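Local coordinates for epoxyqueuosine reductase (Streptococcus thermophilus, PDB 5D6S), which belongs to the QueG family of epoxyqueuosine reductases and binds cobalamin together with two iron/sulfur clusters in a single chain, at residues S183-S188 / V207-G212; L218-T223 / C263-I268; K245-M248 / F252-K255; T258-C263 / I326-N331. All coordinates share one frame; numbering follows the deposited sequence.

Contact 1 (S183-S188 / V207-G212); sequences SKEYGS and VDYGCG. With SF4 (iron/sulfur cluster), chain F.
Tyr209 reaches across to Lys184 and meets it in two ways. The backbone N of Lys184 donates to Tyr209 OH at 3.1 Å, nearly straight at 163°. The lysine side chain then runs over the ring, and the two side chains lie at a slant. Lys184 CG sits 3.6 Å from the centroid of the Tyr209 ring and close to its normal, so this is a CH-pi contact over the face. Lys184 CD follows on toward one rim, 3.7 Å from Tyr209 CE1. Beyond CG the lysine chain is extended, which keeps its aliphatic carbons along the ring. The other face of the ring is taken by Val207 CG1 from its own segment. At Tyr209 CG lies between the backbone N and the carbonyl carbon (chi1 49°), and from there the ring reaches toward segment 183-188. Glu185 crosses the tyrosine at about a right angle. Its chain bends at chi2 and brings OE1 to 3.5 Å from Tyr209 OH. The loop 183-188 is braced from within by an ST motif, in which Ser183 OG accepts from Tyr186 N at 2.9 Å. Ser183 N also bonds to Gly187 O at 2.9 Å, which closes the turn. Two residues on from Tyr209, Cys211 SG binds FE4 of the chain F cluster at 2.3 Å. Tyr272 OH, from the same cluster pocket, donates a hydrogen bond to Gly210 O, and Tyr272 also touches Tyr209. Segment 183-188 links strand 181-182 to strand 190-197 of the four-stranded antiparallel sheet, and segment 207-212 leads from that same strand toward helix 216-220.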
loop_
_atom_site.group_PDB
_atom_site.type_symbol
_atom_site.label_atom_id
_atom_site.label_comp_id
_atom_site.label_asym_id
_atom_site.label_seq_id
_atom_site.Cartn_x
_atom_site.Cartn_y
_atom_site.Cartn_z
ATOM N N SER A 183 7.348 -0.045 15.753
ATOM C CA SER A 183 8.077 0.661 16.820
ATOM C C SER A 183 7.145 0.972 17.985
ATOM O O SER A 183 5.938 1.159 17.788
ATOM C CB SER A 183 8.692 1.963 16.301
ATOM O OG SER A 183 7.743 3.022 16.302
ATOM N N LYS A 184 7.703 0.993 19.198
ATOM C CA LYS A 184 6.978 1.426 20.417
ATOM C C LYS A 184 6.477 2.851 20.282
ATOM O O LYS A 184 5.341 3.170 20.609
ATOM C CB LYS A 184 7.895 1.368 21.646
ATOM C CG LYS A 184 7.595 0.217 22.590
ATOM C CD LYS A 184 8.316 0.374 23.923
ATOM C CE LYS A 184 7.799 -0.631 24.954
ATOM N NZ LYS A 184 8.322 -0.340 26.320
ATOM N N GLU A 185 7.356 3.688 19.764
ATOM C CA GLU A 185 7.169 5.132 19.723
ATOM C C GLU A 185 6.052 5.557 18.752
ATOM O O GLU A 185 5.204 6.382 19.104
ATOM C CB GLU A 185 8.498 5.813 19.312
ATOM C CG GLU A 185 9.680 5.628 20.265
ATOM C CD GLU A 185 10.379 4.270 20.155
ATOM O OE1 GLU A 185 9.744 3.250 19.793
ATOM O OE2 GLU A 185 11.582 4.211 20.464
ATOM N N TYR A 186 6.066 4.987 17.538
ATOM C CA TYR A 186 5.195 5.426 16.434
ATOM C C TYR A 186 4.341 4.337 15.808
ATOM O O TYR A 186 3.660 4.583 14.816
ATOM C CB TYR A 186 6.040 6.037 15.333
ATOM C CG TYR A 186 6.963 7.109 15.813
ATOM C CD1 TYR A 186 6.495 8.404 16.044
ATOM C CD2 TYR A 186 8.309 6.848 16.040
ATOM C CE1 TYR A 186 7.346 9.402 16.491
ATOM C CE2 TYR A 186 9.161 7.837 16.492
ATOM C CZ TYR A 186 8.671 9.104 16.714
ATOM O OH TYR A 186 9.519 10.088 17.124
ATOM N N GLY A 187 4.356 3.152 16.397
ATOM C CA GLY A 187 3.561 2.035 15.894
ATOM C C GLY A 187 4.159 1.465 14.626
ATOM O O GLY A 187 5.362 1.586 14.409
ATOM N N SER A 188 3.315 0.835 13.794
ATOM C CA SER A 188 3.706 0.428 12.429
ATOM C C SER A 188 3.521 1.554 11.426
ATOM O O SER A 188 4.035 1.472 10.308
ATOM C CB SER A 188 2.954 -0.809 11.960
ATOM O OG SER A 188 1.609 -0.790 12.397
ATOM N N VAL A 207 15.674 -4.827 19.482
ATOM C CA VAL A 207 14.570 -4.436 20.351
ATOM C C VAL A 207 14.168 -5.625 21.233
ATOM O O VAL A 207 14.290 -6.778 20.813
ATOM C CB VAL A 207 13.392 -3.841 19.509
ATOM C CG1 VAL A 207 12.041 -4.048 20.175
ATOM C CG2 VAL A 207 13.607 -2.353 19.245
ATOM N N ASP A 208 13.719 -5.328 22.460
ATOM C CA ASP A 208 13.327 -6.352 23.437
ATOM C C ASP A 208 11.889 -6.801 23.167
ATOM O O ASP A 208 11.562 -7.986 23.285
ATOM C CB ASP A 208 13.459 -5.820 24.866
ATOM N N TYR A 209 11.037 -5.839 22.808
ATOM C CA TYR A 209 9.597 -6.082 22.664
ATOM C C TYR A 209 9.230 -6.733 21.338
ATOM O O TYR A 209 9.852 -6.481 20.309
ATOM C CB TYR A 209 8.777 -4.801 22.874
ATOM C CG TYR A 209 9.245 -3.592 22.090
ATOM C CD1 TYR A 209 10.213 -2.739 22.606
ATOM C CD2 TYR A 209 8.696 -3.282 20.843
ATOM C CE1 TYR A 209 10.631 -1.620 21.899
ATOM C CE2 TYR A 209 9.103 -2.165 20.137
ATOM C CZ TYR A 209 10.068 -1.333 20.663
ATOM O OH TYR A 209 10.478 -0.210 19.978
ATOM N N GLY A 210 8.210 -7.583 21.406
ATOM C CA GLY A 210 7.734 -8.351 20.267
ATOM C C GLY A 210 6.220 -8.494 20.269
ATOM O O GLY A 210 5.487 -7.629 20.788
ATOM N N CYS A 211 5.749 -9.605 19.720
ATOM C CA CYS A 211 4.313 -9.865 19.613
ATOM C C CYS A 211 3.757 -10.557 20.868
ATOM O O CYS A 211 2.732 -10.144 21.431
ATOM C CB CYS A 211 4.022 -10.722 18.366
ATOM S SG CYS A 211 3.842 -9.788 16.825
ATOM N N GLY A 212 4.455 -11.599 21.302
ATOM C CA GLY A 212 3.992 -12.443 22.376
ATOM C C GLY A 212 3.131 -13.516 21.774
ATOM O O GLY A 212 3.553 -14.211 20.850
HETATM FE FE1 SF4 F . -0.147 -8.812 15.017
HETATM FE FE2 SF4 F . -0.393 -8.409 17.567
HETATM FE FE3 SF4 F . 0.398 -6.520 16.083
HETATM FE FE4 SF4 F . 1.866 -8.619 16.565
HETATM S S1 SF4 F . 1.291 -7.108 17.892
HETATM S S2 SF4 F . 1.561 -7.615 14.732
HETATM S S3 SF4 F . 0.345 -10.134 16.580
HETATM S S4 SF4 F . -1.447 -7.495 16.004
#

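Contact 2 (L218-T223 / C263-I268); sequences LDACPT and CDICQI. With SF4 (iron/sulfur cluster), chain G.
Ile265 is the residue that meets the opposite segment. Its CG2 lies 3.3 Å from Ala220 O and 4.0 Å from Ala220 CB. Its CD1 meets Pro222 CG at 3.5 Å, at the outer corner of the proline ring. CG2 stands anti to the backbone N of Ile265 and CG1 beside that N (chi1 -71°), so the two branches part and each finds its own partner. The chain G cluster fills the angle between the segments. Cys221 SG binds its FE4 at 2.2 Å and Cys263 SG binds FE2 at 2.3 Å, while Cys266 SG takes FE3. Cluster sulfur S1 touches both Ile265 CB and Pro222 CD. This is the Cys-x2-Cys-x2-Cys-x3-Cys-Pro motif of 4Fe-4S double-cluster ferredoxin domains, whose last cysteine serves the other cluster: Cys211, Cys214 and Cys217 line the other cluster pocket, but Cys221, next in the series, crosses to this one. Likewise Cys263 and Cys266 serve this cluster, and Cys270 lines the other pocket. Ile265 N makes a weak bond to Cys263 SG. Farther out, Leu238 of helix 238-243 packs on Pro222 and Cys263. Lys255 NZ makes a hydrogen bond to Pro222 O. Thr120 OG1 is hydrogen-bonded to Asp264 OD1, and Cys263 N is hydrogen-bonded to the cobalamin.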
loop_
_atom_site.group_PDB
_atom_site.type_symbol
_atom_site.label_atom_id
_atom_site.label_comp_id
_atom_site.label_asym_id
_atom_site.label_seq_id
_atom_site.Cartn_x
_atom_site.Cartn_y
_atom_site.Cartn_z
ATOM N N LEU A 218 -3.750 -11.722 12.621
ATOM C CA LEU A 218 -4.078 -13.006 11.978
ATOM C C LEU A 218 -5.564 -13.334 11.912
ATOM O O LEU A 218 -5.990 -14.045 11.021
ATOM C CB LEU A 218 -3.398 -14.155 12.715
ATOM C CG LEU A 218 -1.937 -14.452 12.398
ATOM C CD1 LEU A 218 -1.085 -13.209 12.463
ATOM C CD2 LEU A 218 -1.430 -15.509 13.376
ATOM N N ASP A 219 -6.331 -12.871 12.895
ATOM C CA ASP A 219 -7.753 -13.206 12.998
ATOM C C ASP A 219 -8.626 -12.141 12.380
ATOM O O ASP A 219 -9.799 -12.396 12.093
ATOM C CB ASP A 219 -8.163 -13.414 14.477
ATOM C CG ASP A 219 -7.590 -14.688 15.067
ATOM O OD1 ASP A 219 -7.624 -15.731 14.368
ATOM O OD2 ASP A 219 -7.090 -14.643 16.216
ATOM N N ALA A 220 -8.069 -10.939 12.233
ATOM C CA ALA A 220 -8.776 -9.802 11.637
ATOM C C ALA A 220 -8.611 -9.735 10.108
ATOM O O ALA A 220 -9.486 -9.195 9.421
ATOM C CB ALA A 220 -8.323 -8.490 12.290
ATOM N N CYS A 221 -7.506 -10.260 9.573
ATOM C CA CYS A 221 -7.292 -10.242 8.113
ATOM C C CYS A 221 -8.485 -10.891 7.430
ATOM O O CYS A 221 -8.709 -12.078 7.635
ATOM C CB CYS A 221 -6.029 -10.995 7.705
ATOM S SG CYS A 221 -5.642 -10.955 5.925
ATOM N N PRO A 222 -9.214 -10.129 6.594
ATOM C CA PRO A 222 -10.470 -10.594 6.017
ATOM C C PRO A 222 -10.321 -11.655 4.959
ATOM O O PRO A 222 -11.307 -12.289 4.579
ATOM C CB PRO A 222 -11.079 -9.334 5.402
ATOM C CG PRO A 222 -10.090 -8.226 5.611
ATOM C CD PRO A 222 -8.798 -8.834 6.029
ATOM N N THR A 223 -9.101 -11.869 4.505
ATOM C CA THR A 223 -8.821 -12.944 3.564
ATOM C C THR A 223 -8.013 -14.077 4.194
ATOM O O THR A 223 -7.786 -15.097 3.545
ATOM C CB THR A 223 -8.024 -12.430 2.337
ATOM O OG1 THR A 223 -6.778 -11.866 2.758
ATOM C CG2 THR A 223 -8.796 -11.377 1.603
ATOM N N CYS A 263 -4.991 -1.579 2.390
ATOM C CA CYS A 263 -5.702 -2.157 3.493
ATOM C C CYS A 263 -4.883 -1.869 4.746
ATOM O O CYS A 263 -3.663 -2.047 4.750
ATOM C CB CYS A 263 -5.871 -3.667 3.259
ATOM S SG CYS A 263 -6.637 -4.620 4.580
ATOM N N ASP A 264 -5.570 -1.502 5.821
ATOM C CA ASP A 264 -4.937 -1.263 7.115
ATOM C C ASP A 264 -5.466 -2.154 8.240
ATOM O O ASP A 264 -5.098 -1.977 9.391
ATOM C CB ASP A 264 -5.104 0.197 7.491
ATOM C CG ASP A 264 -4.280 1.106 6.601
ATOM O OD1 ASP A 264 -4.485 1.073 5.369
ATOM O OD2 ASP A 264 -3.429 1.829 7.133
ATOM N N ILE A 265 -6.286 -3.144 7.906
ATOM C CA ILE A 265 -6.960 -3.945 8.921
ATOM C C ILE A 265 -5.949 -4.593 9.903
ATOM O O ILE A 265 -6.186 -4.624 11.098
ATOM C CB ILE A 265 -7.944 -4.948 8.237
ATOM C CG1 ILE A 265 -9.133 -4.153 7.657
ATOM C CG2 ILE A 265 -8.476 -6.017 9.197
ATOM C CD1 ILE A 265 -9.944 -4.874 6.590
ATOM N N CYS A 266 -4.832 -5.103 9.390
ATOM C CA CYS A 266 -3.830 -5.826 10.202
ATOM C C CYS A 266 -2.986 -4.890 11.054
ATOM O O CYS A 266 -2.189 -5.347 11.866
ATOM C CB CYS A 266 -2.922 -6.708 9.320
ATOM S SG CYS A 266 -2.249 -5.939 7.816
ATOM N N GLN A 267 -3.171 -3.590 10.871
ATOM C CA GLN A 267 -2.524 -2.558 11.684
ATOM C C GLN A 267 -3.482 -1.877 12.675
ATOM O O GLN A 267 -3.111 -1.586 13.808
ATOM C CB GLN A 267 -1.922 -1.476 10.777
ATOM C CG GLN A 267 -0.664 -1.895 10.012
ATOM C CD GLN A 267 -0.179 -0.803 9.061
ATOM O OE1 GLN A 267 -0.646 -0.703 7.922
ATOM N NE2 GLN A 267 0.756 0.016 9.520
ATOM N N ILE A 268 -4.697 -1.585 12.228
ATOM C CA ILE A 268 -5.750 -1.087 13.094
ATOM C C ILE A 268 -6.004 -2.072 14.257
ATOM O O ILE A 268 -6.258 -1.655 15.388
ATOM C CB ILE A 268 -7.048 -0.852 12.282
ATOM C CG1 ILE A 268 -6.901 0.402 11.422
ATOM C CG2 ILE A 268 -8.265 -0.728 13.203
ATOM C CD1 ILE A 268 -7.977 0.573 10.366
HETATM FE FE1 SF4 G . -3.452 -7.591 3.718
HETATM FE FE2 SF4 G . -5.470 -6.525 4.917
HETATM FE FE3 SF4 G . -3.263 -6.981 6.231
HETATM FE FE4 SF4 G . -4.763 -8.947 5.536
HETATM S S1 SF4 G . -5.241 -7.389 6.834
HETATM S S2 SF4 G . -2.698 -8.772 5.299
HETATM S S3 SF4 G . -5.501 -8.172 3.667
HETATM S S4 SF4 G . -3.544 -5.674 4.602
#

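Contact 3 (K245-M248 / F252-K255); sequences KGMM and FRKK
Met248 and Arg253 have CA atoms 6.7 Å apart, where the loop 245-248 passes a weakly bonded helical turn at about 252-255. The arginine spans this gap with its guanidinium. NE and NH2 of Arg253 both grip Met248 O, side-on and in the guanidinium plane. The NE bond is 2.8 Å to Met248 O and fairly straight at 160°. The NH2 bond to the same oxygen is 3.1 Å and more bent, at 138°. The two nitrogens approach from opposite faces of the carbonyl plane. An arginine chain extended from CG to NE carries the head back to the loop. Met248 runs the other way, with CG anti to its backbone N (chi1 -174°) and a bend at chi3. Its SD rests 3.9 Å from Phe252 CB, and its CG lies near the plane of the Phe252 ring, at the edge. Met247 CE comes to 3.7 Å from Arg253 NH2. Glu389 forms a salt bridge with Arg253 NH2, and Trp359 makes a cation-pi contact with Arg253. The double grip satisfies the carbonyl of a buried methionine, while Glu389 probably offsets the arginine's charge.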
loop_
_atom_site.group_PDB
_atom_site.type_symbol
_atom_site.label_atom_id
_atom_site.label_comp_id
_atom_site.label_asym_id
_atom_site.label_seq_id
_atom_site.Cartn_x
_atom_site.Cartn_y
_atom_site.Cartn_z
ATOM N N LYS A 245 -3.825 -5.287 -11.595
ATOM C CA LYS A 245 -4.541 -4.942 -12.812
ATOM C C LYS A 245 -5.500 -6.043 -13.183
ATOM O O LYS A 245 -5.501 -7.087 -12.592
ATOM C CB LYS A 245 -3.579 -4.680 -13.949
ATOM C CG LYS A 245 -2.828 -3.390 -13.753
ATOM C CD LYS A 245 -1.995 -3.113 -14.968
ATOM C CE LYS A 245 -1.446 -1.710 -14.937
ATOM N NZ LYS A 245 -0.377 -1.648 -15.966
ATOM N N GLY A 246 -6.360 -5.763 -14.138
ATOM C CA GLY A 246 -7.367 -6.712 -14.540
ATOM C C GLY A 246 -8.644 -6.638 -13.724
ATOM O O GLY A 246 -9.027 -5.607 -13.160
ATOM N N MET A 247 -9.273 -7.788 -13.634
ATOM C CA MET A 247 -10.555 -7.941 -13.057
ATOM C C MET A 247 -10.356 -8.532 -11.667
ATOM O O MET A 247 -9.849 -9.639 -11.537
ATOM C CB MET A 247 -11.309 -8.863 -13.997
ATOM C CG MET A 247 -12.785 -8.756 -13.921
ATOM S SD MET A 247 -13.482 -7.270 -14.660
ATOM C CE MET A 247 -15.051 -7.414 -13.807
ATOM N N MET A 248 -10.750 -7.803 -10.620
ATOM C CA MET A 248 -10.715 -8.311 -9.232
ATOM C C MET A 248 -11.638 -9.498 -9.044
ATOM O O MET A 248 -12.830 -9.371 -9.282
ATOM C CB MET A 248 -11.148 -7.221 -8.234
ATOM C CG MET A 248 -11.006 -7.583 -6.746
ATOM S SD MET A 248 -11.351 -6.275 -5.549
ATOM C CE MET A 248 -10.228 -4.965 -6.028
ATOM N N PHE A 252 -12.931 -10.802 -3.376
ATOM C CA PHE A 252 -12.334 -9.617 -2.748
ATOM C C PHE A 252 -13.155 -8.353 -2.901
ATOM O O PHE A 252 -12.936 -7.406 -2.174
ATOM C CB PHE A 252 -10.925 -9.371 -3.273
ATOM C CG PHE A 252 -10.080 -10.582 -3.263
ATOM C CD1 PHE A 252 -9.766 -11.196 -2.076
ATOM C CD2 PHE A 252 -9.604 -11.121 -4.435
ATOM C CE1 PHE A 252 -8.982 -12.333 -2.046
ATOM C CE2 PHE A 252 -8.818 -12.257 -4.423
ATOM C CZ PHE A 252 -8.509 -12.867 -3.217
ATOM N N ARG A 253 -14.100 -8.350 -3.837
ATOM C CA ARG A 253 -14.911 -7.179 -4.119
ATOM C C ARG A 253 -15.679 -6.736 -2.873
ATOM O O ARG A 253 -15.553 -5.577 -2.416
ATOM C CB ARG A 253 -15.881 -7.470 -5.251
ATOM C CG ARG A 253 -15.189 -7.816 -6.573
ATOM C CD ARG A 253 -16.163 -8.101 -7.702
ATOM N NE ARG A 253 -15.515 -8.713 -8.852
ATOM C CZ ARG A 253 -16.157 -9.148 -9.928
ATOM N NH1 ARG A 253 -17.457 -9.029 -10.051
ATOM N NH2 ARG A 253 -15.490 -9.692 -10.903
ATOM N N LYS A 254 -16.460 -7.658 -2.319
ATOM C CA LYS A 254 -17.251 -7.372 -1.125
ATOM C C LYS A 254 -16.333 -6.912 0.029
ATOM O O LYS A 254 -16.660 -6.007 0.794
ATOM C CB LYS A 254 -18.023 -8.615 -0.741
ATOM C CG LYS A 254 -19.250 -8.357 0.091
ATOM C CD LYS A 254 -19.908 -9.681 0.466
ATOM C CE LYS A 254 -20.928 -9.511 1.588
ATOM N NZ LYS A 254 -21.509 -10.820 2.005
ATOM N N LYS A 255 -15.143 -7.491 0.092
ATOM C CA LYS A 255 -14.267 -7.289 1.224
ATOM C C LYS A 255 -13.477 -6.000 1.271
ATOM O O LYS A 255 -13.007 -5.620 2.348
ATOM C CB LYS A 255 -13.300 -8.467 1.344
ATOM C CG LYS A 255 -14.022 -9.802 1.444
ATOM C CD LYS A 255 -13.068 -10.925 1.791
ATOM C CE LYS A 255 -13.816 -12.214 2.012
ATOM N NZ LYS A 255 -12.880 -13.351 2.219
#

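Contact 4 (T258-C263 / I326-N331); sequences TVIYGC and IIALAN. With SF4 (iron/sulfur cluster), chain G.
A small apolar contact between Ala328 and the pair Thr258 and Ile260 joins the iron/sulfur-cluster part of the chain to helix 318-331, in the helix-rich C-terminal part. Loop 258-263 runs between helix 250-255 and helix 265-268, and its start, at Thr258, lies against helix 318-331. The closest backbone approach is 4.5 Å, from Thr258 CA to Ala328 CA. One methyl group carries most of the contact. Ala328 CB lies 4.0 Å from Thr258 CA and 3.9 Å from Ile260 CG2. The methyl points at the loop and touches both residues. In Ile260 the first torsion (chi1 68°) sets CG1 between the backbone N and the carbonyl carbon. That leaves CG2 beside the N, and this is the branch that touches Ala328. Thr258 CB is 4.5 Å from Ala328 CB. Leu293 of helix 293-296 also packs on Ala328. Helix 318-331 adds polar support around the apolar patch: Asn324 ND2 bonds to Ile260 O, and Asn331 ND2 bonds to Lys257 O. On the loop side, Lys118 makes backbone hydrogen bonds with Thr258 and Ile260. At its far end the loop reaches Cys263, a ligand of the chain G cluster. The close approach of the two backbones is consistent with the small side chain of Ala328. The junction therefore combines methyl packing at its centre with hydrogen bonds from asparagine side chains to loop carbonyls nearby.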
loop_
_atom_site.group_PDB
_atom_site.type_symbol
_atom_site.label_atom_id
_atom_site.label_comp_id
_atom_site.label_asym_id
_atom_site.label_seq_id
_atom_site.Cartn_x
_atom_site.Cartn_y
_atom_site.Cartn_z
ATOM N N THR A 258 -15.311 -0.071 1.327
ATOM C CA THR A 258 -15.149 1.215 0.621
ATOM C C THR A 258 -13.699 1.664 0.548
ATOM O O THR A 258 -13.404 2.759 0.128
ATOM C CB THR A 258 -15.974 2.331 1.307
ATOM O OG1 THR A 258 -15.524 2.510 2.659
ATOM C CG2 THR A 258 -17.450 1.961 1.313
ATOM N N VAL A 259 -12.781 0.799 0.941
ATOM C CA VAL A 259 -11.355 1.128 0.898
ATOM C C VAL A 259 -10.847 0.836 -0.500
ATOM O O VAL A 259 -10.610 -0.333 -0.834
ATOM C CB VAL A 259 -10.540 0.322 1.935
ATOM C CG1 VAL A 259 -9.093 0.744 1.893
ATOM C CG2 VAL A 259 -11.071 0.557 3.345
ATOM N N ILE A 260 -10.676 1.893 -1.295
ATOM C CA ILE A 260 -10.350 1.756 -2.706
ATOM C C ILE A 260 -8.865 1.724 -3.016
ATOM O O ILE A 260 -8.468 1.633 -4.171
ATOM C CB ILE A 260 -10.973 2.875 -3.566
ATOM C CG1 ILE A 260 -10.344 4.221 -3.260
ATOM C CG2 ILE A 260 -12.491 2.888 -3.416
ATOM C CD1 ILE A 260 -10.943 5.375 -4.039
ATOM N N TYR A 261 -8.039 1.789 -1.992
ATOM C CA TYR A 261 -6.583 1.646 -2.159
ATOM C C TYR A 261 -5.922 1.212 -0.843
ATOM O O TYR A 261 -6.043 1.879 0.179
ATOM C CB TYR A 261 -5.933 2.944 -2.653
ATOM C CG TYR A 261 -4.508 2.723 -3.080
ATOM C CD1 TYR A 261 -4.224 2.147 -4.304
ATOM C CD2 TYR A 261 -3.439 3.037 -2.239
ATOM C CE1 TYR A 261 -2.918 1.891 -4.701
ATOM C CE2 TYR A 261 -2.128 2.807 -2.636
ATOM C CZ TYR A 261 -1.876 2.214 -3.870
ATOM O OH TYR A 261 -0.588 1.929 -4.279
ATOM N N GLY A 262 -5.241 0.075 -0.869
ATOM C CA GLY A 262 -4.590 -0.438 0.327
ATOM C C GLY A 262 -5.564 -1.073 1.298
ATOM O O GLY A 262 -6.776 -1.142 1.048
ATOM N N CYS A 263 -4.991 -1.579 2.390
ATOM C CA CYS A 263 -5.702 -2.157 3.493
ATOM C C CYS A 263 -4.883 -1.869 4.746
ATOM O O CYS A 263 -3.663 -2.047 4.750
ATOM C CB CYS A 263 -5.871 -3.667 3.259
ATOM S SG CYS A 263 -6.637 -4.620 4.580
ATOM N N ILE A 326 -15.968 1.817 -8.367
ATOM C CA ILE A 326 -17.211 1.146 -8.802
ATOM C C ILE A 326 -17.555 0.063 -7.800
ATOM O O ILE A 326 -18.711 -0.097 -7.397
ATOM C CB ILE A 326 -17.082 0.559 -10.199
ATOM C CG1 ILE A 326 -17.047 1.695 -11.216
ATOM C CG2 ILE A 326 -18.256 -0.357 -10.496
ATOM C CD1 ILE A 326 -16.459 1.275 -12.533
ATOM N N ILE A 327 -16.536 -0.640 -7.342
ATOM C CA ILE A 327 -16.764 -1.668 -6.361
ATOM C C ILE A 327 -17.289 -1.077 -5.052
ATOM O O ILE A 327 -18.179 -1.659 -4.415
ATOM C CB ILE A 327 -15.518 -2.506 -6.147
ATOM C CG1 ILE A 327 -15.241 -3.315 -7.425
ATOM C CG2 ILE A 327 -15.710 -3.450 -4.972
ATOM C CD1 ILE A 327 -13.848 -3.918 -7.518
ATOM N N ALA A 328 -16.720 0.040 -4.630
ATOM C CA ALA A 328 -17.151 0.687 -3.394
ATOM C C ALA A 328 -18.610 1.071 -3.517
ATOM O O ALA A 328 -19.428 0.739 -2.652
ATOM C CB ALA A 328 -16.312 1.931 -3.125
ATOM N N LEU A 329 -18.944 1.753 -4.614
ATOM C CA LEU A 329 -20.338 2.111 -4.877
ATOM C C LEU A 329 -21.280 0.898 -4.833
ATOM O O LEU A 329 -22.398 1.004 -4.331
ATOM C CB LEU A 329 -20.467 2.803 -6.219
ATOM C CG LEU A 329 -19.883 4.189 -6.184
ATOM C CD1 LEU A 329 -19.826 4.737 -7.606
ATOM C CD2 LEU A 329 -20.686 5.107 -5.289
ATOM N N ALA A 330 -20.834 -0.245 -5.349
ATOM C CA ALA A 330 -21.653 -1.427 -5.259
ATOM C C ALA A 330 -21.784 -1.902 -3.794
ATOM O O ALA A 330 -22.856 -2.268 -3.344
ATOM C CB ALA A 330 -21.081 -2.517 -6.136
ATOM N N ASN A 331 -20.680 -1.884 -3.056
ATOM C CA ASN A 331 -20.703 -2.235 -1.637
ATOM C C ASN A 331 -21.559 -1.316 -0.763
ATOM O O ASN A 331 -22.097 -1.754 0.251
ATOM C CB ASN A 331 -19.278 -2.284 -1.085
ATOM C CG ASN A 331 -18.547 -3.516 -1.543
ATOM O OD1 ASN A 331 -19.182 -4.499 -1.991
ATOM N ND2 ASN A 331 -17.221 -3.489 -1.462
HETATM FE FE1 SF4 G . -3.452 -7.591 3.718
HETATM FE FE2 SF4 G . -5.470 -6.525 4.917
HETATM FE FE3 SF4 G . -3.263 -6.981 6.231
HETATM FE FE4 SF4 G . -4.763 -8.947 5.536
HETATM S S1 SF4 G . -5.241 -7.389 6.834
HETATM S S2 SF4 G . -2.698 -8.772 5.299
HETATM S S3 SF4 G . -5.501 -8.172 3.667
HETATM S S4 SF4 G . -3.544 -5.674 4.602
#

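Overall arrangement
The contacts follow a path from the cofactor-binding part of the chain to the C-terminal helices. Contact 1 closes before the others open, and one of its segments carries Cys211, a ligand of the chain F cluster. Its centre is about 18 Å from that of contact 2, and Ser188 OG meets Gln267 NE2 between them. Contact 3 is nested inside the loop that contact 2 closes; their centres are about 17 Å apart. Contacts 2 and 4 alternate along the chain and share Cys263. Contacts 3 and 4 are nearest, with centres about 9 Å apart, and Arg253 O meets Asn331 ND2 there. The loops around the chain G cluster are thus tied directly to helix 318-331.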